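Local atomic coordinates of esterase (Capnocytophaga ochracea, PDB entry 4W9R), a protein that is of unknown function but belongs to the putative esterase family, with an alpha/beta-hydrolase fold and an added helical C-terminal region. Residues 38-43 with 48-53; 77-82 with 93-98; 161-166 with 194-199; 184-189 with 211-216; 280-285 with 312-317. One frame throughout, in Å; residues are numbered along the deposited sequence.

Contact 1 (38-43 with 48-53)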
# COMPACT_ATOMS: atom_id res chain seq x y z
N ILE B 38 -14.98 -2.74 -8.00
CA ILE B 38 -13.74 -3.50 -7.93
C ILE B 38 -13.95 -4.81 -7.18
O ILE B 38 -14.32 -4.81 -6.01
CB ILE B 38 -12.61 -2.70 -7.25
CG1 ILE B 38 -12.26 -1.46 -8.08
CG2 ILE B 38 -11.38 -3.58 -7.07
CD1 ILE B 38 -11.13 -0.65 -7.49
N VAL B 39 -13.72 -5.92 -7.87
CA VAL B 39 -13.89 -7.24 -7.27
C VAL B 39 -12.54 -7.82 -6.84
O VAL B 39 -11.58 -7.81 -7.60
CB VAL B 39 -14.57 -8.22 -8.25
CG1 VAL B 39 -14.70 -9.60 -7.64
CG2 VAL B 39 -15.94 -7.68 -8.66
N VAL B 40 -12.48 -8.32 -5.61
CA VAL B 40 -11.25 -8.91 -5.07
C VAL B 40 -11.45 -10.39 -4.74
O VAL B 40 -12.22 -10.73 -3.84
CB VAL B 40 -10.77 -8.17 -3.82
CG1 VAL B 40 -9.47 -8.77 -3.31
CG2 VAL B 40 -10.60 -6.69 -4.11
N LEU B 41 -10.76 -11.26 -5.47
CA LEU B 41 -10.92 -12.71 -5.32
C LEU B 41 -10.15 -13.28 -4.12
O LEU B 41 -10.51 -14.32 -3.56
CB LEU B 41 -10.46 -13.41 -6.59
CG LEU B 41 -11.07 -12.86 -7.88
CD1 LEU B 41 -10.56 -13.64 -9.09
CD2 LEU B 41 -12.58 -12.90 -7.82
N ASN B 42 -9.09 -12.58 -3.75
CA ASN B 42 -8.14 -12.99 -2.71
C ASN B 42 -8.45 -12.42 -1.33
O ASN B 42 -7.62 -12.50 -0.42
CB ASN B 42 -6.72 -12.65 -3.14
CG ASN B 42 -6.21 -13.61 -4.19
OD1 ASN B 42 -6.00 -13.23 -5.34
ND2 ASN B 42 -6.02 -14.87 -3.81
N ALA B 43 -9.63 -11.82 -1.19
CA ALA B 43 -9.93 -10.80 -0.18
C ALA B 43 -9.52 -11.11 1.27
O ALA B 43 -9.33 -10.18 2.04
CB ALA B 43 -11.43 -10.52 -0.21
N GLU B 48 -8.52 -5.54 2.59
CA GLU B 48 -8.26 -4.34 3.38
C GLU B 48 -7.21 -3.40 2.76
O GLU B 48 -7.39 -2.19 2.80
CB GLU B 48 -7.84 -4.73 4.80
CG GLU B 48 -8.94 -5.39 5.61
CD GLU B 48 -8.56 -5.58 7.06
OE1 GLU B 48 -7.55 -4.99 7.49
OE2 GLU B 48 -9.28 -6.32 7.77
N PRO B 49 -6.12 -3.95 2.19
CA PRO B 49 -5.22 -3.03 1.48
C PRO B 49 -5.88 -2.33 0.29
O PRO B 49 -5.62 -1.15 0.08
CB PRO B 49 -4.09 -3.95 1.00
CG PRO B 49 -4.06 -5.04 2.01
CD PRO B 49 -5.50 -5.28 2.36
N VAL B 50 -6.71 -3.04 -0.46
CA VAL B 50 -7.41 -2.44 -1.59
C VAL B 50 -8.38 -1.35 -1.12
O VAL B 50 -8.39 -0.24 -1.65
CB VAL B 50 -8.19 -3.49 -2.42
CG1 VAL B 50 -9.14 -2.81 -3.40
CG2 VAL B 50 -7.22 -4.40 -3.16
N VAL B 51 -9.20 -1.68 -0.13
CA VAL B 51 -10.17 -0.74 0.41
C VAL B 51 -9.49 0.51 0.98
O VAL B 51 -9.94 1.63 0.75
CB VAL B 51 -11.05 -1.39 1.50
CG1 VAL B 51 -11.93 -0.35 2.17
CG2 VAL B 51 -11.90 -2.49 0.89
N SER B 52 -8.41 0.31 1.73
CA SER B 52 -7.72 1.44 2.35
C SER B 52 -7.08 2.35 1.30
O SER B 52 -7.03 3.57 1.49
CB SER B 52 -6.66 0.95 3.33
OG SER B 52 -5.60 0.30 2.65
N MSE B 53 -6.60 1.77 0.21
CA MSE B 53 -5.93 2.55 -0.82
C MSE B 53 -6.90 3.30 -1.74
O MSE B 53 -6.56 4.36 -2.26
CB MSE B 53 -4.99 1.66 -1.64
CG MSE B 53 -3.76 1.20 -0.87
SE MSE B 53 -2.46 0.21 -1.95
CE MSE B 53 -1.49 -0.70 -0.52
O HOH W 1 -8.21 -8.29 4.02
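A buried apolar strand-to-helix contact sits at the start of the beta-alpha-beta unit formed by strand 35-40, helix 43-59 and strand 67-71, with Ile38 and Val40 of the strand meeting Val50 of the helix. Both strand residues aim at the helix, and each takes one branch of the valine: Val40 CG2 meets Val50 CG2 at 4.2 Å, and Ile38 CG2 approaches Val50 CG1 at 4.4 Å. Val50 has CG1 anti to its backbone N (chi1 168°), which turns one methyl to each strand residue. The Val40 and Val50 side chains pass each other in opposite directions instead of meeting head-on. A water also links the segments across the helix kink; it lies 3.0 Å from Ala43 O and accepts from Glu48 N at 3.1 Å. Ile120 and Val68 of neighbouring strands and Ile225 of helix 217-232 also touch Val50. Farther along the helix, Ser52 hydrogen-bonds Ser52 of the second subunit, and Met53 packs on Met53 of that subunit. The chemistry is thus split: between the two segments the direct contacts are methyl to methyl, while the water satisfies an N-H that the kink leaves without its helical bond.

Contact 2 (77-82 with 93-98)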
# COMPACT_ATOMS: atom_id res chain seq x y z
N GLU B 77 -8.82 -25.40 -5.70
CA GLU B 77 -9.33 -25.94 -6.96
C GLU B 77 -10.23 -24.94 -7.68
O GLU B 77 -10.47 -25.07 -8.88
CB GLU B 77 -10.09 -27.25 -6.71
CG GLU B 77 -9.20 -28.43 -6.38
CD GLU B 77 -9.99 -29.70 -6.13
OE1 GLU B 77 -11.16 -29.60 -5.72
OE2 GLU B 77 -9.44 -30.80 -6.36
N ASP B 78 -10.73 -23.95 -6.94
CA ASP B 78 -11.59 -22.93 -7.53
C ASP B 78 -10.81 -21.93 -8.37
O ASP B 78 -11.25 -21.53 -9.44
CB ASP B 78 -12.36 -22.18 -6.43
CG ASP B 78 -13.43 -23.03 -5.77
OD1 ASP B 78 -13.89 -24.01 -6.40
OD2 ASP B 78 -13.81 -22.72 -4.63
N VAL B 79 -9.65 -21.51 -7.87
CA VAL B 79 -8.86 -20.48 -8.53
C VAL B 79 -7.73 -21.00 -9.41
O VAL B 79 -7.00 -20.21 -10.01
CB VAL B 79 -8.26 -19.51 -7.50
CG1 VAL B 79 -9.36 -18.79 -6.74
CG2 VAL B 79 -7.35 -20.26 -6.54
N THR B 80 -7.58 -22.32 -9.50
CA THR B 80 -6.43 -22.88 -10.21
C THR B 80 -6.76 -23.38 -11.61
O THR B 80 -7.63 -24.22 -11.80
CB THR B 80 -5.81 -24.04 -9.42
OG1 THR B 80 -5.36 -23.57 -8.14
CG2 THR B 80 -4.62 -24.61 -10.18
N VAL B 81 -6.03 -22.85 -12.59
CA VAL B 81 -6.11 -23.32 -13.96
C VAL B 81 -5.06 -24.40 -14.20
O VAL B 81 -3.86 -24.13 -14.13
CB VAL B 81 -5.90 -22.17 -14.97
CG1 VAL B 81 -5.93 -22.70 -16.39
CG2 VAL B 81 -6.95 -21.09 -14.77
N VAL B 82 -5.51 -25.62 -14.48
CA VAL B 82 -4.60 -26.76 -14.61
C VAL B 82 -3.80 -26.70 -15.90
O VAL B 82 -4.26 -26.18 -16.92
CB VAL B 82 -5.36 -28.09 -14.54
CG1 VAL B 82 -6.04 -28.25 -13.19
CG2 VAL B 82 -6.38 -28.19 -15.67
N ALA B 93 -13.85 -23.51 -13.48
CA ALA B 93 -14.81 -22.94 -14.42
C ALA B 93 -16.05 -22.44 -13.69
O ALA B 93 -16.61 -21.40 -14.04
CB ALA B 93 -15.19 -23.95 -15.48
N ARG B 94 -16.47 -23.18 -12.68
CA ARG B 94 -17.63 -22.81 -11.89
C ARG B 94 -17.38 -21.52 -11.12
O ARG B 94 -18.23 -20.63 -11.09
CB ARG B 94 -18.02 -23.94 -10.93
CG ARG B 94 -18.55 -25.19 -11.62
CD ARG B 94 -18.79 -26.32 -10.64
NE ARG B 94 -18.23 -27.58 -11.13
CZ ARG B 94 -17.59 -28.46 -10.37
NH1 ARG B 94 -17.44 -28.24 -9.07
NH2 ARG B 94 -17.11 -29.58 -10.90
N PHE B 95 -16.20 -21.41 -10.52
CA PHE B 95 -15.82 -20.20 -9.80
C PHE B 95 -15.68 -19.03 -10.76
O PHE B 95 -16.12 -17.92 -10.48
CB PHE B 95 -14.53 -20.41 -9.02
CG PHE B 95 -14.10 -19.21 -8.22
CD1 PHE B 95 -14.63 -18.97 -6.97
CD2 PHE B 95 -13.17 -18.31 -8.74
CE1 PHE B 95 -14.24 -17.86 -6.24
CE2 PHE B 95 -12.78 -17.21 -8.01
CZ PHE B 95 -13.32 -16.98 -6.76
N PHE B 96 -15.04 -19.30 -11.90
CA PHE B 96 -14.84 -18.30 -12.94
C PHE B 96 -16.15 -17.64 -13.36
O PHE B 96 -16.25 -16.42 -13.44
CB PHE B 96 -14.15 -18.93 -14.15
CG PHE B 96 -13.81 -17.96 -15.24
CD1 PHE B 96 -12.74 -17.10 -15.12
CD2 PHE B 96 -14.57 -17.92 -16.41
CE1 PHE B 96 -12.42 -16.21 -16.13
CE2 PHE B 96 -14.26 -17.03 -17.42
CZ PHE B 96 -13.19 -16.17 -17.28
N GLU B 97 -17.16 -18.47 -13.62
CA GLU B 97 -18.47 -17.98 -14.06
C GLU B 97 -19.30 -17.44 -12.89
O GLU B 97 -20.17 -16.59 -13.09
CB GLU B 97 -19.24 -19.08 -14.79
CG GLU B 97 -18.57 -19.55 -16.07
CD GLU B 97 -19.43 -20.53 -16.85
OE1 GLU B 97 -20.66 -20.52 -16.67
OE2 GLU B 97 -18.86 -21.32 -17.64
N PHE B 98 -19.03 -17.94 -11.69
CA PHE B 98 -19.70 -17.44 -10.49
C PHE B 98 -19.48 -15.94 -10.33
O PHE B 98 -20.40 -15.20 -9.98
CB PHE B 98 -19.20 -18.18 -9.25
CG PHE B 98 -19.23 -17.35 -7.99
CD1 PHE B 98 -20.42 -17.05 -7.36
CD2 PHE B 98 -18.05 -16.88 -7.44
CE1 PHE B 98 -20.44 -16.29 -6.21
CE2 PHE B 98 -18.06 -16.12 -6.28
CZ PHE B 98 -19.26 -15.82 -5.67
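Phe95 of helix 91-110 rests against Asp78 and Val79 of the short helix 76-79, and every contact between the two segments runs through this one aromatic side chain. The apolar part comes in two pieces. At the base, the CB atoms of Asp78 and Phe95 lie 3.8 Å apart, so the methylene of the aspartate serves as a packing surface next to the root of the ring. Farther out, Val79 CG1 meets Phe95 CE2 at 4.0 Å, the two side chains running alongside each other in one direction. Phe95 has CG anti to its backbone N (chi1 -179°), which carries the ring along the short helix from Asp78 toward Val79.

The backbone adds a second kind of approach: Asp78 O lies 3.5 Å from Phe95 CB.

Polar interactions belong to the surroundings. The carboxylate of Asp78 turns from the ring to a salt bridge with Arg17, and its OD2 also accepts from Lys75 N. Arg94 NH1 remains 6.1 Å from Asp78 OD1, too far for a contact. On the apolar side, Pro74 touches both Val79 and Phe95, while Ala125 covers Val79 and Leu128 covers Phe95.

The contact folds the connection after strand 67-71 onto helix 91-110, beside helix 123-128. That last helix follows strand 116-122, the fifth in the canonical 1-2-4-3-5-6-7-8 strand order of alpha/beta hydrolases.

Contact 3 (161-166 with 194-199)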
# COMPACT_ATOMS: atom_id res chain seq x y z
N HIS B 161 -3.07 -12.70 -28.71
CA HIS B 161 -4.06 -12.46 -29.76
C HIS B 161 -5.21 -11.61 -29.25
O HIS B 161 -5.73 -10.76 -29.98
CB HIS B 161 -4.58 -13.79 -30.31
CG HIS B 161 -3.54 -14.62 -30.99
ND1 HIS B 161 -3.59 -15.99 -31.04
CD2 HIS B 161 -2.40 -14.26 -31.64
CE1 HIS B 161 -2.54 -16.45 -31.69
NE2 HIS B 161 -1.80 -15.42 -32.07
N ALA B 162 -5.60 -11.83 -28.00
CA ALA B 162 -6.70 -11.08 -27.40
C ALA B 162 -6.32 -9.62 -27.22
O ALA B 162 -7.14 -8.72 -27.45
CB ALA B 162 -7.09 -11.70 -26.07
N LEU B 163 -5.08 -9.37 -26.80
CA LEU B 163 -4.59 -8.01 -26.63
C LEU B 163 -4.47 -7.28 -27.96
O LEU B 163 -4.70 -6.08 -28.04
CB LEU B 163 -3.23 -8.02 -25.93
CG LEU B 163 -3.22 -8.35 -24.43
CD1 LEU B 163 -1.79 -8.42 -23.93
CD2 LEU B 163 -4.01 -7.31 -23.66
N ALA B 164 -4.12 -8.03 -29.00
CA ALA B 164 -3.97 -7.46 -30.33
C ALA B 164 -5.33 -7.12 -30.94
O ALA B 164 -5.46 -6.17 -31.71
CB ALA B 164 -3.21 -8.41 -31.23
N ALA B 165 -6.35 -7.91 -30.58
CA ALA B 165 -7.70 -7.70 -31.09
C ALA B 165 -8.34 -6.47 -30.45
O ALA B 165 -9.01 -5.69 -31.12
CB ALA B 165 -8.55 -8.93 -30.84
N GLY B 166 -8.13 -6.31 -29.15
CA GLY B 166 -8.64 -5.16 -28.43
C GLY B 166 -10.05 -5.36 -27.90
O GLY B 166 -10.62 -6.44 -27.98
N ARG B 194 6.34 -12.66 -21.62
CA ARG B 194 7.05 -12.50 -22.88
C ARG B 194 6.22 -13.00 -24.06
O ARG B 194 6.21 -12.40 -25.13
CB ARG B 194 8.40 -13.23 -22.83
CG ARG B 194 9.18 -13.19 -24.14
CD ARG B 194 10.54 -13.86 -24.02
NE ARG B 194 11.47 -13.09 -23.20
CZ ARG B 194 11.79 -13.39 -21.94
NH1 ARG B 194 11.26 -14.46 -21.36
NH2 ARG B 194 12.65 -12.63 -21.28
N ALA B 195 5.52 -14.11 -23.85
CA ALA B 195 4.68 -14.70 -24.89
C ALA B 195 3.42 -13.87 -25.12
O ALA B 195 2.85 -13.87 -26.21
CB ALA B 195 4.31 -16.13 -24.53
N MSE B 196 3.00 -13.15 -24.08
CA MSE B 196 1.78 -12.36 -24.14
C MSE B 196 1.99 -11.04 -24.89
O MSE B 196 1.07 -10.53 -25.53
CB MSE B 196 1.26 -12.09 -22.73
CG MSE B 196 -0.02 -11.27 -22.67
SE MSE B 196 -0.85 -11.24 -20.90
CE MSE B 196 0.69 -10.73 -19.82
N ARG B 197 3.20 -10.51 -24.82
CA ARG B 197 3.52 -9.23 -25.46
C ARG B 197 4.10 -9.43 -26.86
O ARG B 197 4.53 -8.46 -27.49
CB ARG B 197 4.50 -8.43 -24.60
CG ARG B 197 5.90 -9.00 -24.53
CD ARG B 197 6.89 -7.95 -24.04
NE ARG B 197 8.26 -8.45 -24.02
CZ ARG B 197 8.93 -8.76 -22.92
NH1 ARG B 197 10.18 -9.21 -23.01
NH2 ARG B 197 8.36 -8.62 -21.73
N SER B 198 4.13 -10.67 -27.32
CA SER B 198 4.65 -11.01 -28.65
C SER B 198 4.07 -10.14 -29.77
O SER B 198 4.81 -9.58 -30.58
CB SER B 198 4.38 -12.48 -28.96
OG SER B 198 4.96 -13.33 -27.98
N ALA B 199 2.75 -10.04 -29.81
CA ALA B 199 2.08 -9.20 -30.80
C ALA B 199 1.91 -7.77 -30.27
O ALA B 199 1.79 -7.56 -29.07
CB ALA B 199 0.73 -9.79 -31.17
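Leu163 and Met196, the chief partners here, bring no flat group to the contact, and a planar group beside them is the guanidinium of Arg197. In the conformer described, one of two modelled, one face of that group carries Arg194 CA, 4.2 Å above the plane and over its centre, and NH2 forms a salt bridge with Glu193. From just beyond the helix, this arginine folds back over its last turn and leaves the packing to aliphatic groups.

Leu163 CD1 lies 3.6 Å from CG of Met196, a selenomethionine in the crystal, and the two side chains cross obliquely. Met196 has CG anti to its backbone N (chi1 -180°), which sets CG nearest the leucine; the last torsion turns only the terminal methyl. Nearer the surface, the two methyls of Ala164 and Ala199 face each other, CB to CB, at 4.2 Å. Just past the helix end, Ser198 OG donates to Ala195 O at 2.8 Å, from well above the carbonyl plane.

Ser160, one turn before Ala164, reinforces the junction by accepting a hydrogen bond from Ala199 N. The contact joins the ends of helices 156-165 and 183-196 at the edge of the sheet: Tyr207 of strand 205-213 touches both Leu163 and Met196, Tyr173 and Met175 of strand 171-180 lie against Met196, and the backbone of Leu163 is hydrogen-bonded to the backbone of His202.

Contact 4 (184-189 with 211-216); sequences VVYDKA and DFKGSS
Tyr186 reaches from helix 183-196 to Asp211 on the edge strand 205-213, and a single hydrogen bond between their side-chain ends carries the contact. The backbones stay far apart, with even the nearest CA atoms, those of Tyr186 and Asp211, separated by 9.4 Å. The extended conformations of both residues close that gap. In Tyr186, CG stands anti to the backbone N (chi1 173°), directing the ring off the helix toward the strand. Asp211 adopts the same kind of first torsion (chi1 176°), holding its carboxylate out to meet the phenol. The two side chains cross at about a right angle, while the ring and carboxylate planes are inclined by 34°.

Tyr186 OH donates to Asp211 OD2 at 2.8 Å, entering on the syn side but somewhat out of the carboxylate plane. The other oxygen, OD1, sits near the ring plane at its edge, so the carboxylate faces the rim of the tyrosine. Lys213, poorly ordered, bends near the end of its chain, and its CE comes within 3.9 Å of Tyr186 OH.

Thr177 and Asp179 of strand 171-180 touch Tyr186, placing the bond within the beta-alpha-beta unit of strand 171-180, helix 183-196 and strand 205-213. Chemically, the phenol is a neutral donor to the acid, which would probably favour the charged carboxylate, and this bond between a buried tyrosine and a partly exposed aspartate is a specific polar link between the helix and the last strand of the unit.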
# COMPACT_ATOMS: atom_id res chain seq x y z
N VAL B 184 10.87 -20.23 -8.97
CA VAL B 184 10.10 -21.11 -9.85
C VAL B 184 8.89 -20.38 -10.43
O VAL B 184 8.68 -20.37 -11.64
CB VAL B 184 9.62 -22.37 -9.11
CG1 VAL B 184 8.59 -23.12 -9.94
CG2 VAL B 184 10.81 -23.27 -8.78
N VAL B 185 8.11 -19.76 -9.55
CA VAL B 185 6.94 -18.99 -9.95
C VAL B 185 7.32 -17.77 -10.79
O VAL B 185 6.68 -17.47 -11.80
CB VAL B 185 6.14 -18.52 -8.72
CG1 VAL B 185 5.00 -17.60 -9.13
CG2 VAL B 185 5.61 -19.71 -7.94
N TYR B 186 8.37 -17.08 -10.36
CA TYR B 186 8.83 -15.87 -11.03
C TYR B 186 9.22 -16.13 -12.49
O TYR B 186 8.85 -15.37 -13.38
CB TYR B 186 10.02 -15.27 -10.27
CG TYR B 186 10.68 -14.11 -10.97
CD1 TYR B 186 10.11 -12.84 -10.94
CD2 TYR B 186 11.88 -14.27 -11.65
CE1 TYR B 186 10.71 -11.77 -11.56
CE2 TYR B 186 12.49 -13.20 -12.28
CZ TYR B 186 11.90 -11.95 -12.23
OH TYR B 186 12.51 -10.89 -12.86
N ASP B 187 9.96 -17.21 -12.72
CA ASP B 187 10.41 -17.54 -14.07
C ASP B 187 9.24 -17.84 -14.99
O ASP B 187 9.21 -17.39 -16.14
CB ASP B 187 11.36 -18.74 -14.04
CG ASP B 187 12.72 -18.38 -13.47
OD1 ASP B 187 13.11 -17.20 -13.56
OD2 ASP B 187 13.41 -19.29 -12.95
N LYS B 188 8.26 -18.59 -14.49
CA LYS B 188 7.08 -18.92 -15.27
C LYS B 188 6.29 -17.66 -15.62
O LYS B 188 5.71 -17.56 -16.70
CB LYS B 188 6.19 -19.92 -14.52
CG LYS B 188 6.81 -21.30 -14.38
CD LYS B 188 5.80 -22.33 -13.91
CE LYS B 188 5.24 -21.99 -12.54
NZ LYS B 188 4.25 -23.00 -12.07
N ALA B 189 6.28 -16.70 -14.70
CA ALA B 189 5.59 -15.44 -14.91
C ALA B 189 6.22 -14.65 -16.06
O ALA B 189 5.51 -14.11 -16.91
CB ALA B 189 5.60 -14.61 -13.63
N ASP B 211 8.00 -5.53 -13.29
CA ASP B 211 8.82 -6.57 -12.68
C ASP B 211 9.55 -6.00 -11.46
O ASP B 211 10.41 -5.14 -11.59
CB ASP B 211 9.83 -7.12 -13.70
CG ASP B 211 10.77 -8.14 -13.10
OD1 ASP B 211 10.42 -8.76 -12.07
OD2 ASP B 211 11.87 -8.33 -13.66
N PHE B 212 9.21 -6.50 -10.28
CA PHE B 212 9.87 -6.05 -9.07
C PHE B 212 11.05 -6.97 -8.79
O PHE B 212 10.87 -8.12 -8.41
CB PHE B 212 8.92 -6.05 -7.87
CG PHE B 212 7.78 -5.07 -7.99
CD1 PHE B 212 6.60 -5.43 -8.61
CD2 PHE B 212 7.90 -3.79 -7.47
CE1 PHE B 212 5.55 -4.53 -8.72
CE2 PHE B 212 6.85 -2.89 -7.57
CZ PHE B 212 5.68 -3.26 -8.19
N LYS B 213 12.26 -6.44 -8.96
CA LYS B 213 13.45 -7.25 -8.83
C LYS B 213 14.16 -6.91 -7.53
O LYS B 213 14.37 -5.74 -7.21
CB LYS B 213 14.38 -7.05 -10.03
CG LYS B 213 15.48 -8.09 -10.15
CD LYS B 213 16.21 -7.97 -11.48
CE LYS B 213 15.26 -8.19 -12.65
NZ LYS B 213 15.96 -8.08 -13.97
N GLY B 214 14.52 -7.94 -6.78
CA GLY B 214 15.13 -7.76 -5.48
C GLY B 214 14.08 -7.42 -4.43
O GLY B 214 14.41 -6.93 -3.35
N SER B 215 12.82 -7.68 -4.77
CA SER B 215 11.72 -7.39 -3.87
C SER B 215 11.00 -8.65 -3.42
O SER B 215 10.82 -9.59 -4.21
CB SER B 215 10.72 -6.44 -4.53
OG SER B 215 9.59 -6.22 -3.70
N SER B 216 10.59 -8.69 -2.16
CA SER B 216 9.78 -9.79 -1.65
C SER B 216 8.40 -9.76 -2.31
O SER B 216 7.91 -8.69 -2.69
CB SER B 216 9.65 -9.72 -0.13
OG SER B 216 10.87 -10.05 0.50

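Contact 5 (280-285 with 312-317)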
# COMPACT_ATOMS: atom_id res chain seq x y z
N ASP B 280 -9.65 23.02 -11.77
CA ASP B 280 -9.64 22.74 -13.20
C ASP B 280 -10.30 23.85 -14.00
O ASP B 280 -9.88 24.15 -15.12
CB ASP B 280 -10.34 21.41 -13.47
CG ASP B 280 -9.50 20.21 -13.07
OD1 ASP B 280 -8.47 20.40 -12.39
OD2 ASP B 280 -9.88 19.07 -13.43
N VAL B 281 -11.33 24.47 -13.43
CA VAL B 281 -12.02 25.56 -14.10
C VAL B 281 -11.12 26.79 -14.19
O VAL B 281 -10.99 27.40 -15.25
CB VAL B 281 -13.32 25.94 -13.37
CG1 VAL B 281 -13.95 27.17 -14.01
CG2 VAL B 281 -14.29 24.76 -13.40
N MSE B 282 -10.49 27.15 -13.07
CA MSE B 282 -9.62 28.32 -13.02
C MSE B 282 -8.38 28.14 -13.89
O MSE B 282 -7.88 29.11 -14.46
CB MSE B 282 -9.21 28.62 -11.58
CG MSE B 282 -10.35 29.15 -10.73
SE MSE B 282 -11.24 30.67 -11.57
CE MSE B 282 -12.64 30.98 -10.25
N ALA B 283 -7.90 26.91 -13.99
CA ALA B 283 -6.76 26.61 -14.85
C ALA B 283 -7.13 26.87 -16.30
O ALA B 283 -6.33 27.39 -17.08
CB ALA B 283 -6.30 25.18 -14.66
N THR B 284 -8.35 26.50 -16.66
CA THR B 284 -8.85 26.71 -18.01
C THR B 284 -9.03 28.20 -18.28
O THR B 284 -8.67 28.70 -19.35
CB THR B 284 -10.19 25.99 -18.24
OG1 THR B 284 -10.06 24.61 -17.88
CG2 THR B 284 -10.62 26.09 -19.69
N TYR B 285 -9.57 28.91 -17.29
CA TYR B 285 -9.83 30.34 -17.40
C TYR B 285 -8.54 31.14 -17.53
O TYR B 285 -8.46 32.08 -18.33
CB TYR B 285 -10.63 30.82 -16.19
CG TYR B 285 -10.86 32.31 -16.12
CD1 TYR B 285 -11.77 32.94 -16.95
CD2 TYR B 285 -10.17 33.09 -15.20
CE1 TYR B 285 -11.98 34.30 -16.88
CE2 TYR B 285 -10.37 34.46 -15.12
CZ TYR B 285 -11.28 35.06 -15.96
OH TYR B 285 -11.49 36.41 -15.89
N THR B 312 -23.96 30.18 -8.67
CA THR B 312 -22.84 31.08 -8.40
C THR B 312 -22.75 32.16 -9.47
O THR B 312 -23.26 32.00 -10.58
CB THR B 312 -21.50 30.33 -8.34
OG1 THR B 312 -21.15 29.86 -9.64
CG2 THR B 312 -21.59 29.15 -7.38
N ALA B 313 -22.12 33.28 -9.12
CA ALA B 313 -21.97 34.41 -10.04
C ALA B 313 -21.02 34.12 -11.20
O ALA B 313 -20.94 34.90 -12.15
CB ALA B 313 -21.48 35.63 -9.27
N MSE B 314 -20.31 32.99 -11.14
CA MSE B 314 -19.25 32.70 -12.10
C MSE B 314 -19.69 32.59 -13.58
O MSE B 314 -19.04 33.18 -14.44
CB MSE B 314 -18.53 31.41 -11.70
CG MSE B 314 -17.22 31.21 -12.44
SE MSE B 314 -16.17 29.73 -11.72
CE MSE B 314 -17.18 28.28 -12.51
N PRO B 315 -20.77 31.83 -13.88
CA PRO B 315 -21.13 31.68 -15.30
C PRO B 315 -21.41 33.01 -16.01
O PRO B 315 -20.95 33.21 -17.13
CB PRO B 315 -22.40 30.83 -15.25
CG PRO B 315 -22.27 30.05 -14.00
CD PRO B 315 -21.62 30.98 -13.03
N ASN B 316 -22.15 33.90 -15.36
CA ASN B 316 -22.48 35.18 -15.97
C ASN B 316 -21.31 36.15 -15.92
O ASN B 316 -21.24 37.09 -16.72
CB ASN B 316 -23.70 35.79 -15.29
CG ASN B 316 -25.00 35.13 -15.73
OD1 ASN B 316 -25.14 34.72 -16.88
ND2 ASN B 316 -25.94 35.01 -14.80
N PHE B 317 -20.38 35.94 -14.99
CA PHE B 317 -19.17 36.75 -14.94
C PHE B 317 -18.29 36.43 -16.14
O PHE B 317 -17.75 37.34 -16.78
CB PHE B 317 -18.40 36.51 -13.64
CG PHE B 317 -17.16 37.35 -13.52
CD1 PHE B 317 -17.22 38.62 -12.97
CD2 PHE B 317 -15.93 36.87 -13.95
CE1 PHE B 317 -16.08 39.39 -12.85
CE2 PHE B 317 -14.79 37.63 -13.83
CZ PHE B 317 -14.86 38.90 -13.28
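Val281 and Met314 meet end to end, Val281 CG1 standing 3.7 Å from CE of Met314, in the packing of helix 278-290 against helix 314-325. The methionines here are selenomethionines in the crystal. Met314 leaves its helix extended, with CG anti to the backbone N (chi1 -166°); the bend at the last torsion turns CE to Val281, while the selenium is met by a second neighbour: Met282 CE lies 4.0 Å from Met314 SE, and the two long chains run aslant. Met282 gets there by a bend at its second torsion.

One turn along each helix, the aromatic pair Tyr285 and Phe317 cross at about a right angle. Contact is made by Tyr285 OH, which approaches the edge of the Phe317 ring near its plane, 4.1 Å from CE2. That hydroxyl has its polar partner in Glu321, to which it is hydrogen-bonded, while the tyrosine ring stacks with Phe318.

Helix 294-306 lies next to this interface, Val304 touching both Val281 and Met314, and Leu297 touching Tyr285. Helix 255-270 packs on Asp280 and Thr284, and helix 329-339 meets Asn316, so the contact lies within a succession of helices without strands.

How the contacts relate
Contacts 1 to 4 lie in the alpha/beta-hydrolase part of the chain, and contact 5 belongs to the helical C-terminal region, its centre about 38 to 52 Å from those of the others. Contacts 1 and 4 reach the same eight-stranded sheet, at an inner strand and at an outermost one, with centres about 22 Å apart. Contacts 1 and 2 come in series along the chain and touch where Leu41 CD2 meets Phe95 CZ at 4.3 Å. Contacts 3 and 4 alternate along the chain and share helix 183-196; contact 4 uses its beginning and contact 3 its end, the contact centres being about 21 Å apart. Contacts 1 and 4 thus pair a helix with a strand of the sheet, contacts 2 and 3 join helices beside it, and contact 5 joins two helices in a region without strands.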